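Local coordinates for MetRS related protein (Pyrococcus horikoshii, PDB 2CWP) that probably binds tRNA through an OB-fold domain related to the tRNA-binding module of methionyl-tRNA synthetase, at residues I67-L72 / Q83-L88; T50-Q55 / G94-I99; V22-K27 / E60-K65; I38-N43 / V105-R110; E45-T50 / S78-Q83. All blocks are in the same frame, centred on the assembly; numbering follows the deposited sequence.

Interaction 1: residues I67-L72 / Q83-L88; sequences IFVVNL and QGMLIL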
# COMPACT_ATOMS: atom_id res chain seq x y z
N ILE A 67 1.64 -0.88 5.71
CA ILE A 67 0.41 -0.19 6.02
C ILE A 67 -0.29 0.10 4.70
O ILE A 67 0.34 0.54 3.75
CB ILE A 67 0.69 1.14 6.67
CG1 ILE A 67 1.57 0.94 7.91
CG2 ILE A 67 -0.63 1.84 6.98
CD1 ILE A 67 2.18 2.25 8.42
N PHE A 68 -1.59 -0.14 4.65
CA PHE A 68 -2.37 0.10 3.44
C PHE A 68 -3.68 0.79 3.80
O PHE A 68 -4.32 0.42 4.80
CB PHE A 68 -2.74 -1.22 2.73
CG PHE A 68 -1.57 -2.00 2.20
CD1 PHE A 68 -0.87 -2.89 3.03
CD2 PHE A 68 -1.20 -1.91 0.86
CE1 PHE A 68 0.17 -3.68 2.52
CE2 PHE A 68 -0.16 -2.69 0.34
CZ PHE A 68 0.53 -3.58 1.17
N VAL A 69 -4.09 1.79 3.02
CA VAL A 69 -5.38 2.45 3.23
C VAL A 69 -6.32 1.55 2.42
O VAL A 69 -6.12 1.41 1.21
CB VAL A 69 -5.45 3.84 2.58
CG1 VAL A 69 -6.74 4.52 3.01
CG2 VAL A 69 -4.27 4.67 2.96
N VAL A 70 -7.33 0.96 3.06
CA VAL A 70 -8.24 0.02 2.40
C VAL A 70 -9.71 0.40 2.15
O VAL A 70 -10.46 -0.41 1.57
CB VAL A 70 -8.25 -1.33 3.14
CG1 VAL A 70 -6.83 -1.89 3.23
CG2 VAL A 70 -8.85 -1.16 4.54
N ASN A 71 -10.14 1.59 2.56
CA ASN A 71 -11.53 1.97 2.33
C ASN A 71 -11.63 3.15 1.38
O ASN A 71 -12.45 4.05 1.57
CB ASN A 71 -12.26 2.27 3.66
CG ASN A 71 -11.78 3.56 4.33
OD1 ASN A 71 -10.62 3.96 4.21
ND2 ASN A 71 -12.68 4.20 5.07
N LEU A 72 -10.79 3.15 0.35
CA LEU A 72 -10.79 4.20 -0.65
C LEU A 72 -11.60 3.77 -1.87
O LEU A 72 -11.90 2.58 -2.04
CB LEU A 72 -9.36 4.53 -1.11
CG LEU A 72 -8.35 5.10 -0.11
CD1 LEU A 72 -7.12 5.55 -0.87
CD2 LEU A 72 -8.95 6.26 0.64
N GLN A 83 -7.56 -1.94 -5.19
CA GLN A 83 -8.52 -1.88 -4.09
C GLN A 83 -7.91 -1.35 -2.78
O GLN A 83 -8.30 -1.77 -1.69
CB GLN A 83 -9.08 -3.28 -3.82
CG GLN A 83 -9.57 -4.03 -5.05
CD GLN A 83 -9.88 -5.48 -4.74
OE1 GLN A 83 -8.99 -6.27 -4.43
NE2 GLN A 83 -11.16 -5.84 -4.80
N GLY A 84 -6.95 -0.43 -2.89
CA GLY A 84 -6.32 0.12 -1.71
C GLY A 84 -5.09 0.92 -2.08
O GLY A 84 -4.87 1.22 -3.25
N MET A 85 -4.27 1.25 -1.09
CA MET A 85 -3.09 2.02 -1.38
C MET A 85 -1.98 1.84 -0.35
O MET A 85 -2.20 2.00 0.85
CB MET A 85 -3.48 3.49 -1.50
CG MET A 85 -2.35 4.40 -1.88
SD MET A 85 -3.00 6.05 -2.20
CE MET A 85 -3.38 6.57 -0.51
N LEU A 86 -0.78 1.52 -0.85
CA LEU A 86 0.40 1.32 -0.01
C LEU A 86 0.90 2.64 0.57
O LEU A 86 1.16 3.59 -0.16
CB LEU A 86 1.52 0.69 -0.84
CG LEU A 86 2.89 0.53 -0.16
CD1 LEU A 86 2.77 -0.41 1.02
CD2 LEU A 86 3.93 -0.01 -1.16
N ILE A 87 1.03 2.69 1.89
CA ILE A 87 1.54 3.89 2.57
C ILE A 87 3.08 3.82 2.69
O ILE A 87 3.63 2.79 3.08
CB ILE A 87 0.96 4.03 3.99
CG1 ILE A 87 -0.56 4.20 3.92
CG2 ILE A 87 1.62 5.22 4.71
CD1 ILE A 87 -1.02 5.37 3.05
N LEU A 88 3.75 4.91 2.35
CA LEU A 88 5.20 4.99 2.45
C LEU A 88 5.65 6.39 2.80
O LEU A 88 4.83 7.31 2.90
CB LEU A 88 5.85 4.57 1.13
CG LEU A 88 5.24 5.05 -0.18
CD1 LEU A 88 5.45 6.54 -0.39
CD2 LEU A 88 5.89 4.25 -1.29
O HOH W 1 3.79 0.88 5.22

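Interaction 2: residues T50-Q55 / G94-I99; sequences TGIADQ and GKVYLI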
# COMPACT_ATOMS: atom_id res chain seq x y z
N THR A 50 0.87 0.20 -6.80
CA THR A 50 1.74 1.25 -6.27
C THR A 50 2.68 1.62 -7.41
O THR A 50 3.08 0.76 -8.19
CB THR A 50 2.56 0.76 -5.04
OG1 THR A 50 3.37 1.82 -4.54
CG2 THR A 50 3.45 -0.42 -5.42
N GLY A 51 3.04 2.90 -7.54
CA GLY A 51 3.91 3.30 -8.63
C GLY A 51 5.31 3.73 -8.20
O GLY A 51 5.74 4.83 -8.50
N ILE A 52 6.03 2.84 -7.54
CA ILE A 52 7.36 3.16 -7.05
C ILE A 52 8.47 2.35 -7.71
O ILE A 52 9.64 2.51 -7.34
CB ILE A 52 7.42 2.92 -5.51
CG1 ILE A 52 7.12 1.44 -5.21
CG2 ILE A 52 6.40 3.81 -4.81
CD1 ILE A 52 6.85 1.11 -3.74
N ALA A 53 8.11 1.52 -8.69
CA ALA A 53 9.06 0.64 -9.38
C ALA A 53 10.34 1.27 -9.93
O ALA A 53 11.30 0.57 -10.21
CB ALA A 53 8.35 -0.13 -10.50
N ASP A 54 10.36 2.58 -10.11
CA ASP A 54 11.55 3.23 -10.62
C ASP A 54 12.55 3.43 -9.47
O ASP A 54 13.74 3.67 -9.71
CB ASP A 54 11.17 4.59 -11.20
CG ASP A 54 10.45 5.45 -10.20
OD1 ASP A 54 9.65 4.88 -9.43
OD2 ASP A 54 10.68 6.68 -10.18
N GLN A 55 12.06 3.31 -8.24
CA GLN A 55 12.89 3.48 -7.06
C GLN A 55 12.95 2.23 -6.18
O GLN A 55 13.97 1.96 -5.57
CB GLN A 55 12.38 4.63 -6.19
CG GLN A 55 12.47 5.99 -6.84
CD GLN A 55 12.23 7.08 -5.82
OE1 GLN A 55 12.90 7.12 -4.78
NE2 GLN A 55 11.28 7.98 -6.11
N GLY A 94 11.47 13.93 -3.66
CA GLY A 94 10.87 12.83 -4.42
C GLY A 94 11.37 11.42 -4.07
O GLY A 94 10.87 10.43 -4.62
N LYS A 95 12.34 11.32 -3.17
CA LYS A 95 12.83 9.99 -2.82
C LYS A 95 11.80 9.25 -1.95
O LYS A 95 11.31 9.78 -0.96
CB LYS A 95 14.17 10.08 -2.09
CG LYS A 95 14.74 8.73 -1.68
CD LYS A 95 16.20 8.83 -1.22
CE LYS A 95 16.76 7.46 -0.86
NZ LYS A 95 16.75 6.50 -2.01
N VAL A 96 11.48 8.03 -2.35
CA VAL A 96 10.51 7.19 -1.63
C VAL A 96 11.21 6.14 -0.76
O VAL A 96 12.24 5.61 -1.14
CB VAL A 96 9.57 6.49 -2.64
CG1 VAL A 96 9.04 5.20 -2.07
CG2 VAL A 96 8.41 7.40 -2.98
N TYR A 97 10.63 5.85 0.41
CA TYR A 97 11.17 4.85 1.33
C TYR A 97 10.07 3.92 1.85
O TYR A 97 9.00 4.39 2.26
CB TYR A 97 11.80 5.49 2.57
CG TYR A 97 12.91 6.49 2.34
CD1 TYR A 97 12.63 7.83 2.06
CD2 TYR A 97 14.24 6.11 2.47
CE1 TYR A 97 13.65 8.76 1.93
CE2 TYR A 97 15.28 7.04 2.33
CZ TYR A 97 14.97 8.36 2.06
OH TYR A 97 15.98 9.28 1.92
N LEU A 98 10.31 2.62 1.87
CA LEU A 98 9.30 1.72 2.40
C LEU A 98 9.24 1.88 3.92
O LEU A 98 10.22 2.25 4.56
CB LEU A 98 9.63 0.26 2.09
CG LEU A 98 9.54 -0.16 0.62
CD1 LEU A 98 9.83 -1.65 0.52
CD2 LEU A 98 8.15 0.17 0.07
N ILE A 99 8.06 1.61 4.47
CA ILE A 99 7.86 1.64 5.91
C ILE A 99 7.29 0.26 6.24
O ILE A 99 6.07 0.06 6.25
CB ILE A 99 6.83 2.72 6.36
CG1 ILE A 99 7.33 4.12 6.00
CG2 ILE A 99 6.60 2.62 7.89
CD1 ILE A 99 6.30 5.22 6.29
O HOH W 2 14.73 5.91 -3.45

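Interaction 3: residues V22-K27 / E60-K65; sequences VKKAEK and ELEGKK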
# COMPACT_ATOMS: atom_id res chain seq x y z
N VAL A 22 2.28 -8.66 1.80
CA VAL A 22 2.42 -8.73 0.35
C VAL A 22 2.73 -10.17 -0.08
O VAL A 22 3.86 -10.64 0.08
CB VAL A 22 3.54 -7.79 -0.15
CG1 VAL A 22 3.71 -7.92 -1.66
CG2 VAL A 22 3.19 -6.35 0.24
N LYS A 23 1.73 -10.86 -0.60
CA LYS A 23 1.89 -12.24 -1.04
C LYS A 23 2.69 -12.29 -2.33
O LYS A 23 3.59 -13.11 -2.49
CB LYS A 23 0.52 -12.89 -1.26
CG LYS A 23 -0.26 -13.14 0.01
CD LYS A 23 0.42 -14.20 0.85
CE LYS A 23 -0.60 -15.04 1.60
NZ LYS A 23 0.07 -16.13 2.38
N LYS A 24 2.36 -11.39 -3.25
CA LYS A 24 3.05 -11.32 -4.52
C LYS A 24 3.11 -9.88 -5.02
O LYS A 24 2.22 -9.07 -4.73
CB LYS A 24 2.36 -12.20 -5.57
CG LYS A 24 2.96 -12.03 -6.95
CD LYS A 24 2.57 -13.13 -7.90
CE LYS A 24 3.50 -13.12 -9.09
NZ LYS A 24 3.76 -14.49 -9.58
N ALA A 25 4.16 -9.58 -5.77
CA ALA A 25 4.37 -8.25 -6.32
C ALA A 25 5.08 -8.36 -7.66
O ALA A 25 6.14 -8.97 -7.76
CB ALA A 25 5.21 -7.42 -5.35
N GLU A 26 4.49 -7.78 -8.70
CA GLU A 26 5.10 -7.82 -10.02
C GLU A 26 4.80 -6.57 -10.81
O GLU A 26 3.70 -6.02 -10.74
CB GLU A 26 4.63 -9.05 -10.81
CG GLU A 26 3.12 -9.25 -10.82
CD GLU A 26 2.66 -10.24 -11.88
OE1 GLU A 26 3.34 -11.28 -12.06
OE2 GLU A 26 1.62 -9.98 -12.53
N LYS A 27 5.79 -6.11 -11.58
CA LYS A 27 5.61 -4.91 -12.37
C LYS A 27 4.43 -5.10 -13.31
O LYS A 27 4.17 -6.22 -13.75
CB LYS A 27 6.88 -4.62 -13.20
CG LYS A 27 8.15 -4.43 -12.38
CD LYS A 27 9.25 -3.76 -13.22
CE LYS A 27 8.78 -2.39 -13.73
NZ LYS A 27 9.87 -1.53 -14.24
N GLU A 60 11.53 -6.23 -3.22
CA GLU A 60 11.74 -5.62 -1.91
C GLU A 60 10.42 -5.51 -1.13
O GLU A 60 10.42 -5.16 0.05
CB GLU A 60 12.39 -4.24 -2.08
CG GLU A 60 13.91 -4.33 -2.19
CD GLU A 60 14.56 -3.01 -2.56
OE1 GLU A 60 13.97 -1.95 -2.26
OE2 GLU A 60 15.68 -3.04 -3.14
N LEU A 61 9.30 -5.85 -1.77
CA LEU A 61 7.99 -5.79 -1.11
C LEU A 61 7.44 -7.17 -0.78
O LEU A 61 6.82 -7.37 0.26
CB LEU A 61 6.99 -5.05 -2.00
CG LEU A 61 7.34 -3.59 -2.30
CD1 LEU A 61 7.18 -3.32 -3.79
CD2 LEU A 61 6.44 -2.68 -1.50
N GLU A 62 7.67 -8.13 -1.67
CA GLU A 62 7.21 -9.49 -1.48
C GLU A 62 7.67 -10.09 -0.17
O GLU A 62 8.84 -10.03 0.16
CB GLU A 62 7.69 -10.40 -2.60
CG GLU A 62 6.89 -10.29 -3.86
CD GLU A 62 6.81 -11.60 -4.61
OE1 GLU A 62 6.25 -11.61 -5.72
OE2 GLU A 62 7.31 -12.63 -4.09
N GLY A 63 6.73 -10.69 0.55
CA GLY A 63 7.04 -11.31 1.81
C GLY A 63 6.95 -10.39 3.01
O GLY A 63 7.00 -10.87 4.14
N LYS A 64 6.83 -9.09 2.79
CA LYS A 64 6.77 -8.16 3.92
C LYS A 64 5.37 -7.62 4.22
O LYS A 64 4.46 -7.71 3.39
CB LYS A 64 7.68 -6.95 3.67
CG LYS A 64 9.05 -7.27 3.08
CD LYS A 64 9.89 -8.14 3.98
CE LYS A 64 11.30 -7.56 4.07
NZ LYS A 64 11.83 -7.16 2.74
N LYS A 65 5.22 -7.04 5.41
CA LYS A 65 3.97 -6.43 5.85
C LYS A 65 4.14 -4.91 5.76
O LYS A 65 5.22 -4.39 6.06
CB LYS A 65 3.65 -6.81 7.29
CG LYS A 65 3.39 -8.29 7.48
CD LYS A 65 2.97 -8.61 8.90
CE LYS A 65 2.80 -10.11 9.06
NZ LYS A 65 2.43 -10.48 10.45

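Interaction 4: residues I38-N43 / V105-R110; sequences IVDFGN and VPVGAR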
# COMPACT_ATOMS: atom_id res chain seq x y z
N ILE A 38 -0.57 -8.33 -4.43
CA ILE A 38 -1.68 -9.15 -3.99
C ILE A 38 -1.41 -9.16 -2.49
O ILE A 38 -0.42 -9.75 -2.02
CB ILE A 38 -1.61 -10.58 -4.55
CG1 ILE A 38 -1.72 -10.52 -6.07
CG2 ILE A 38 -2.73 -11.43 -3.94
CD1 ILE A 38 -1.54 -11.87 -6.75
N VAL A 39 -2.28 -8.49 -1.75
CA VAL A 39 -2.10 -8.34 -0.31
C VAL A 39 -3.11 -9.09 0.54
O VAL A 39 -4.32 -8.98 0.32
CB VAL A 39 -2.13 -6.85 0.03
CG1 VAL A 39 -1.77 -6.61 1.48
CG2 VAL A 39 -1.20 -6.12 -0.93
N ASP A 40 -2.59 -9.83 1.51
CA ASP A 40 -3.40 -10.61 2.43
C ASP A 40 -3.63 -9.81 3.71
O ASP A 40 -2.68 -9.54 4.44
CB ASP A 40 -2.65 -11.92 2.77
CG ASP A 40 -3.42 -12.81 3.74
OD1 ASP A 40 -3.73 -12.37 4.86
OD2 ASP A 40 -3.69 -13.97 3.38
N PHE A 41 -4.88 -9.43 3.98
CA PHE A 41 -5.23 -8.69 5.21
C PHE A 41 -5.89 -9.60 6.25
O PHE A 41 -6.59 -9.13 7.15
CB PHE A 41 -6.19 -7.54 4.92
CG PHE A 41 -5.59 -6.45 4.08
CD1 PHE A 41 -5.75 -6.45 2.70
CD2 PHE A 41 -4.86 -5.44 4.67
CE1 PHE A 41 -5.17 -5.46 1.92
CE2 PHE A 41 -4.28 -4.44 3.91
CZ PHE A 41 -4.44 -4.45 2.52
N GLY A 42 -5.67 -10.91 6.11
CA GLY A 42 -6.24 -11.86 7.05
C GLY A 42 -7.58 -12.43 6.61
O GLY A 42 -7.65 -13.56 6.15
N ASN A 43 -8.63 -11.62 6.74
CA ASN A 43 -9.99 -12.02 6.37
C ASN A 43 -10.24 -11.87 4.88
O ASN A 43 -11.21 -12.41 4.34
CB ASN A 43 -11.01 -11.15 7.11
CG ASN A 43 -10.94 -9.69 6.68
OD1 ASN A 43 -9.89 -9.04 6.82
ND2 ASN A 43 -12.04 -9.17 6.14
N VAL A 105 3.36 -7.94 14.10
CA VAL A 105 1.99 -7.45 13.95
C VAL A 105 1.10 -8.30 13.06
O VAL A 105 1.37 -8.48 11.87
CB VAL A 105 1.98 -5.99 13.42
CG1 VAL A 105 0.54 -5.50 13.30
CG2 VAL A 105 2.77 -5.09 14.36
N PRO A 106 0.01 -8.84 13.61
CA PRO A 106 -0.89 -9.68 12.81
C PRO A 106 -1.51 -8.92 11.62
O PRO A 106 -1.88 -7.75 11.75
CB PRO A 106 -1.96 -10.11 13.82
CG PRO A 106 -1.21 -10.10 15.14
CD PRO A 106 -0.42 -8.81 15.02
N VAL A 107 -1.62 -9.59 10.47
CA VAL A 107 -2.23 -8.98 9.30
C VAL A 107 -3.66 -8.60 9.69
O VAL A 107 -4.30 -9.29 10.48
CB VAL A 107 -2.25 -9.96 8.07
CG1 VAL A 107 -0.81 -10.32 7.64
CG2 VAL A 107 -3.01 -11.22 8.42
N GLY A 108 -4.16 -7.48 9.16
CA GLY A 108 -5.51 -7.08 9.51
C GLY A 108 -5.54 -6.09 10.67
O GLY A 108 -6.56 -5.43 10.88
N ALA A 109 -4.46 -5.98 11.43
CA ALA A 109 -4.42 -5.02 12.55
C ALA A 109 -4.74 -3.62 12.03
O ALA A 109 -4.33 -3.26 10.92
CB ALA A 109 -3.07 -5.01 13.19
N ARG A 110 -5.46 -2.83 12.81
CA ARG A 110 -5.75 -1.48 12.33
C ARG A 110 -4.58 -0.54 12.63
O ARG A 110 -3.95 -0.64 13.68
CB ARG A 110 -7.01 -0.90 12.95
CG ARG A 110 -7.41 0.34 12.17
CD ARG A 110 -8.69 0.98 12.60
NE ARG A 110 -8.90 2.20 11.81
CZ ARG A 110 -9.86 3.08 12.05
NH1 ARG A 110 -10.71 2.88 13.06
NH2 ARG A 110 -9.97 4.18 11.31

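Interaction 5: residues E45-T50 / S78-Q83; sequences ERTIVT and SGVESQ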
# COMPACT_ATOMS: atom_id res chain seq x y z
N GLU A 45 -8.25 -10.72 0.80
CA GLU A 45 -7.09 -10.50 -0.03
C GLU A 45 -7.48 -9.34 -0.93
O GLU A 45 -8.65 -9.19 -1.27
CB GLU A 45 -6.80 -11.74 -0.86
CG GLU A 45 -5.34 -11.96 -1.14
CD GLU A 45 -5.09 -13.11 -2.09
OE1 GLU A 45 -5.55 -13.04 -3.25
OE2 GLU A 45 -4.41 -14.08 -1.67
N ARG A 46 -6.52 -8.51 -1.29
CA ARG A 46 -6.82 -7.37 -2.15
C ARG A 46 -5.71 -7.11 -3.15
O ARG A 46 -4.55 -7.44 -2.91
CB ARG A 46 -7.07 -6.13 -1.31
CG ARG A 46 -7.86 -6.43 -0.07
CD ARG A 46 -8.44 -5.18 0.55
NE ARG A 46 -9.39 -4.53 -0.35
CZ ARG A 46 -10.20 -3.56 0.02
NH1 ARG A 46 -10.17 -3.13 1.28
NH2 ARG A 46 -11.04 -3.01 -0.85
N THR A 47 -6.08 -6.52 -4.27
CA THR A 47 -5.12 -6.19 -5.31
C THR A 47 -4.85 -4.71 -5.17
O THR A 47 -5.77 -3.89 -5.22
CB THR A 47 -5.69 -6.48 -6.71
OG1 THR A 47 -5.93 -7.89 -6.82
CG2 THR A 47 -4.71 -6.05 -7.80
N ILE A 48 -3.58 -4.38 -4.98
CA ILE A 48 -3.20 -2.99 -4.80
C ILE A 48 -2.05 -2.58 -5.69
O ILE A 48 -1.01 -3.24 -5.73
CB ILE A 48 -2.82 -2.73 -3.32
CG1 ILE A 48 -4.09 -2.83 -2.46
CG2 ILE A 48 -2.14 -1.36 -3.18
CD1 ILE A 48 -3.85 -2.72 -0.97
N VAL A 49 -2.24 -1.48 -6.41
CA VAL A 49 -1.22 -0.95 -7.29
C VAL A 49 -0.45 0.20 -6.63
O VAL A 49 -1.04 1.05 -5.96
CB VAL A 49 -1.87 -0.45 -8.61
CG1 VAL A 49 -0.80 0.11 -9.54
CG2 VAL A 49 -2.62 -1.60 -9.29
N THR A 50 0.87 0.20 -6.80
CA THR A 50 1.74 1.25 -6.27
C THR A 50 2.68 1.62 -7.41
O THR A 50 3.08 0.76 -8.19
CB THR A 50 2.56 0.76 -5.04
OG1 THR A 50 3.37 1.82 -4.54
CG2 THR A 50 3.45 -0.42 -5.42
N SER A 78 -3.86 1.39 -15.68
CA SER A 78 -3.42 0.58 -16.80
C SER A 78 -4.26 -0.70 -16.83
O SER A 78 -3.74 -1.81 -16.96
CB SER A 78 -1.93 0.23 -16.66
OG SER A 78 -1.14 1.40 -16.55
N GLY A 79 -5.57 -0.52 -16.67
CA GLY A 79 -6.49 -1.64 -16.69
C GLY A 79 -6.47 -2.52 -15.46
O GLY A 79 -7.10 -3.59 -15.46
N VAL A 80 -5.76 -2.11 -14.41
CA VAL A 80 -5.69 -2.91 -13.19
C VAL A 80 -6.50 -2.27 -12.06
O VAL A 80 -6.30 -1.11 -11.71
CB VAL A 80 -4.24 -3.11 -12.71
CG1 VAL A 80 -4.22 -4.07 -11.54
CG2 VAL A 80 -3.39 -3.63 -13.84
N GLU A 81 -7.40 -3.06 -11.49
CA GLU A 81 -8.25 -2.59 -10.41
C GLU A 81 -7.48 -2.57 -9.09
O GLU A 81 -7.08 -3.62 -8.59
CB GLU A 81 -9.47 -3.52 -10.29
CG GLU A 81 -10.47 -3.19 -9.17
CD GLU A 81 -11.34 -1.99 -9.49
OE1 GLU A 81 -10.79 -0.87 -9.61
OE2 GLU A 81 -12.58 -2.15 -9.61
N SER A 82 -7.26 -1.38 -8.56
CA SER A 82 -6.55 -1.22 -7.29
C SER A 82 -7.58 -1.04 -6.18
O SER A 82 -8.38 -0.11 -6.20
CB SER A 82 -5.63 0.00 -7.35
OG SER A 82 -5.04 0.24 -6.09
N GLN A 83 -7.56 -1.94 -5.19
CA GLN A 83 -8.52 -1.88 -4.09
C GLN A 83 -7.91 -1.35 -2.78
O GLN A 83 -8.30 -1.77 -1.69
CB GLN A 83 -9.08 -3.28 -3.82
CG GLN A 83 -9.57 -4.03 -5.05
CD GLN A 83 -9.88 -5.48 -4.74
OE1 GLN A 83 -8.99 -6.27 -4.43
NE2 GLN A 83 -11.16 -5.84 -4.80
O HOH W 3 -3.67 2.34 -5.34

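Interaction 1: residues I67-L72 / Q83-L88
Val69 and Met85 face each other as an antiparallel hydrogen-bonded pair, with Val69 N to Met85 O at 2.9 Å and the return bond from Met85 N to Val69 O markedly more bent (133° at the hydrogen), and Phe68 with Leu86 forms the adjoining non-hydrogen-bonded pair. This joins strands 65-69 and 85-86 of the curled sheet of the OB fold. Beyond the pairs, Ile87 N gives a nearly straight bond to Ile67 O at 2.9 Å, and a water spans Ile67 N and Ile87 O.

On the inner side, the Phe68 ring is covered over one face, towards its rim, by Leu86 CD1, which lies 3.8 Å from Phe68 CE2 and makes a CH-pi contact. Leu86 CG, anti to the backbone N (chi1 174°), carries CD1 to the ring. Phe41, Leu37, Val39 and Ile48 press on the same ring, Phe41 in an edge-to-face arrangement. An alanine in place of Phe68 would probably leave Leu86 CD1 and the Phe41 ring without their aromatic partner and open a gap in the barrel core.

The other side carries Val69, Met85, Ile87 and Leu72. Met85, extended to SD and then bent, brings CE 3.9 Å from Leu72 CD1 and 4.1 Å from Val69 CG2. On that same face, Val69 CG2 also meets Ile87 CD1, unusually closely, at 3.3 Å.

Interaction 2: residues T50-Q55 / G94-I99
Gln55 reaches from the loop after strand 45-50 to the chain on both sides of Lys95, and its carboxamide pairs with the backbone there, tying the loop to the hairpin of strands 89-90 and 96-97 in this OB fold. NE2 donates to Gly94 O at 2.9 Å, the acceptor lying close to the plane of the amide. OE1 accepts from Val96 N at 3.0 Å in a nearly straight bond (173°), although the donor stands 32° out of the carbonyl plane. With both ends engaged, the amide is held against rotation. A water also donates to OE1 and accepts from Lys95 NZ, tying in the lysine tip, while the aliphatic CG of Lys95 lies 3.9 Å from Gln55 OE1.

Beside this polar grip is a small apolar one. Ile52 CG2 meets Val96 CG1 at 4.1 Å and Ile52 CD1 meets Leu98 CD2 at the same distance, and the isoleucine crosses both side chains at about a right angle. Its CG1 branch lies between the backbone N and the carbonyl carbon (chi1 61°) and carries CD1 to Leu98, while CG2, beside the N, faces Val96.

Further out, Leu88 packs on both Ile52 and Val96, and Leu61 touches Leu98. Tyr97 is bonded through its backbone to Ala89 across the hairpin, and in the turn of that hairpin Asp93 OD1 accepts from Lys95 N. On the other segment the backbone of Gln55 is fixed by a tight bend, in which Gln55 N donates to Ile52 O at 2.7 Å.

Interaction 3: residues V22-K27 / E60-K65
Glu62 OE1 accepts a hydrogen bond from Ala25 N at 2.9 Å. Glu62 CG stands anti to the carbonyl carbon (chi1 -79°), and a bend at chi2 then brings the carboxylate to this N-H. The N-H comes to the anti side of the carboxylate, 29° out of its plane, and the aliphatic part of the side chain follows it in, with Glu62 CG 3.6 Å from Ala25 CB. Lys24 runs side by side with Glu62 in the same direction. Its CG is 3.5 Å from Glu62 OE1, but NZ remains 5.4 Å from that oxygen, so its charge may favour the carboxylate without a salt bridge being formed.

Two backbone bonds then join the two segments at Val22. Val22 N donates almost straight to Lys64 O, and Gly63 N donates to Val22 O at 2.9 Å. The loop receives them as a type II beta turn from Leu61 to Lys64, with Gly63 at its third position, where phi is positive. On the strand side Lys23 and Lys24 both face Ile38 in a classic beta bulge of strand 17-27, the long strand of the OB-fold sheet. The turn leads into strand 65-69, one of the antiparallel neighbours of strand 17-27.

Val22 points at the turn: its CB is 3.3 Å from Leu61 O, and CG1 is 3.8 Å from Glu62 CA. Behind it, Leu37, Phe66 and Phe68 cover the valine. Leu61 CB approaches Val22 CG1 at 4.4 Å, and its side chain continues towards Ile35 and Leu98.

Interaction 4: residues I38-N43 / V105-R110
Val107 is the residue of 105-110 that presses its side chain against the end of strand 35-40. It is the second residue of a type II beta turn that opens at Pro106, and its isopropyl group sits over the bend formed by Asp40, Phe41 and Gly42. With CG1 anti to the carbonyl carbon (chi1 -63°), CG2 falls between the backbone N and the carbonyl carbon and comes to 3.5 Å from Gly42 N and 3.8 Å from Asp40 OD1. CB and CG1 lie instead near the backbone carbonyl of Asp40, with CB 3.7 Å from Asp40 O. Leu21 and Lys65 also touch Val107, so it bridges the bend and the two adjoining strands of the sheet.

Gly108 follows with a positive phi, and its CA lies 3.3 Å from Phe41 O. A CB on it would run into that same oxygen, so the close approach depends on the bare backbone. Its backbone is bonded to Val19 of the long strand. At Ala109 the turn closes, N donating to Pro106 O at 3.1 Å, and the chain goes on to Arg110, whose NH2 is held by the carbonyls of Trp13 and Phe15.

The bend that receives Val107 is fixed from within. Gly42 N donates to Asp40 OD1 at 2.7 Å, the N-H meeting the oxygen from above the carboxylate plane, 39° out of it. Phe41 points the other way, into the core, where Val39 CG1 covers one face of its ring. The arrangement is an Asx turn ending an OB-fold strand, overlaid by the type II turn that leads into strand 110-111.

Interaction 5: residues E45-T50 / S78-Q83
In this OB fold the antiparallel hairpin of strands 75-77 and 80-82 leans over strand 45-50, with strand 80-82 crossing it at 104° and Gln83 meeting Thr47. Gln83 N donates to Thr47 O at 2.6 Å, almost straight. Its CG stands anti to the carbonyl carbon (chi1 -48°), and the chain, extended beyond it, carries OE1 to Thr47 N at 2.9 Å, met in the amide plane on a lone pair. Thr47 is held at both its N-H and its carbonyl by one residue.

Two residues further along strand 45-50, Val49 N gives a weak bond to Ser82 OG at 3.3 Å, and a water links that hydroxyl to Val49 O. Val49 CG2 packs on Val80 CG1 at 3.7 Å.

The Arg46 guanidinium lies with one face under Gln83 O, which is offset towards the rim and 3.1 Å from Arg46 CZ. An alanine here would probably leave Gln83 O without this cover and take from Val70 O its weak bond with NH1. Because the oxygen approaches the face and no N-H points at it, the attraction is likely to be mainly electrostatic, between a cationic plane and a carbonyl dipole.

From the N terminus, strand 17-27 enters interaction 3, whose loop closes at 60-65, just before interaction 1 opens on strand 65-69. Interactions 4, 5 and 2 open within that loop and close beyond it, so each crosses interaction 3. Interaction 4 spans the longest loop, to 105-110, and holds interactions 5, 2 and 1 nested inside. Interaction 5, closing at 78-83, crosses interaction 2, sharing Thr50, and interaction 1, sharing Gln83. Interaction 1 closes at 83-88, inside the loop of interaction 2. Phe68, Val22, Val39, Phe41 and Ile48 bring interactions 1, 3, 4 and 5 together in one core, while Leu88 joins interactions 1 and 2.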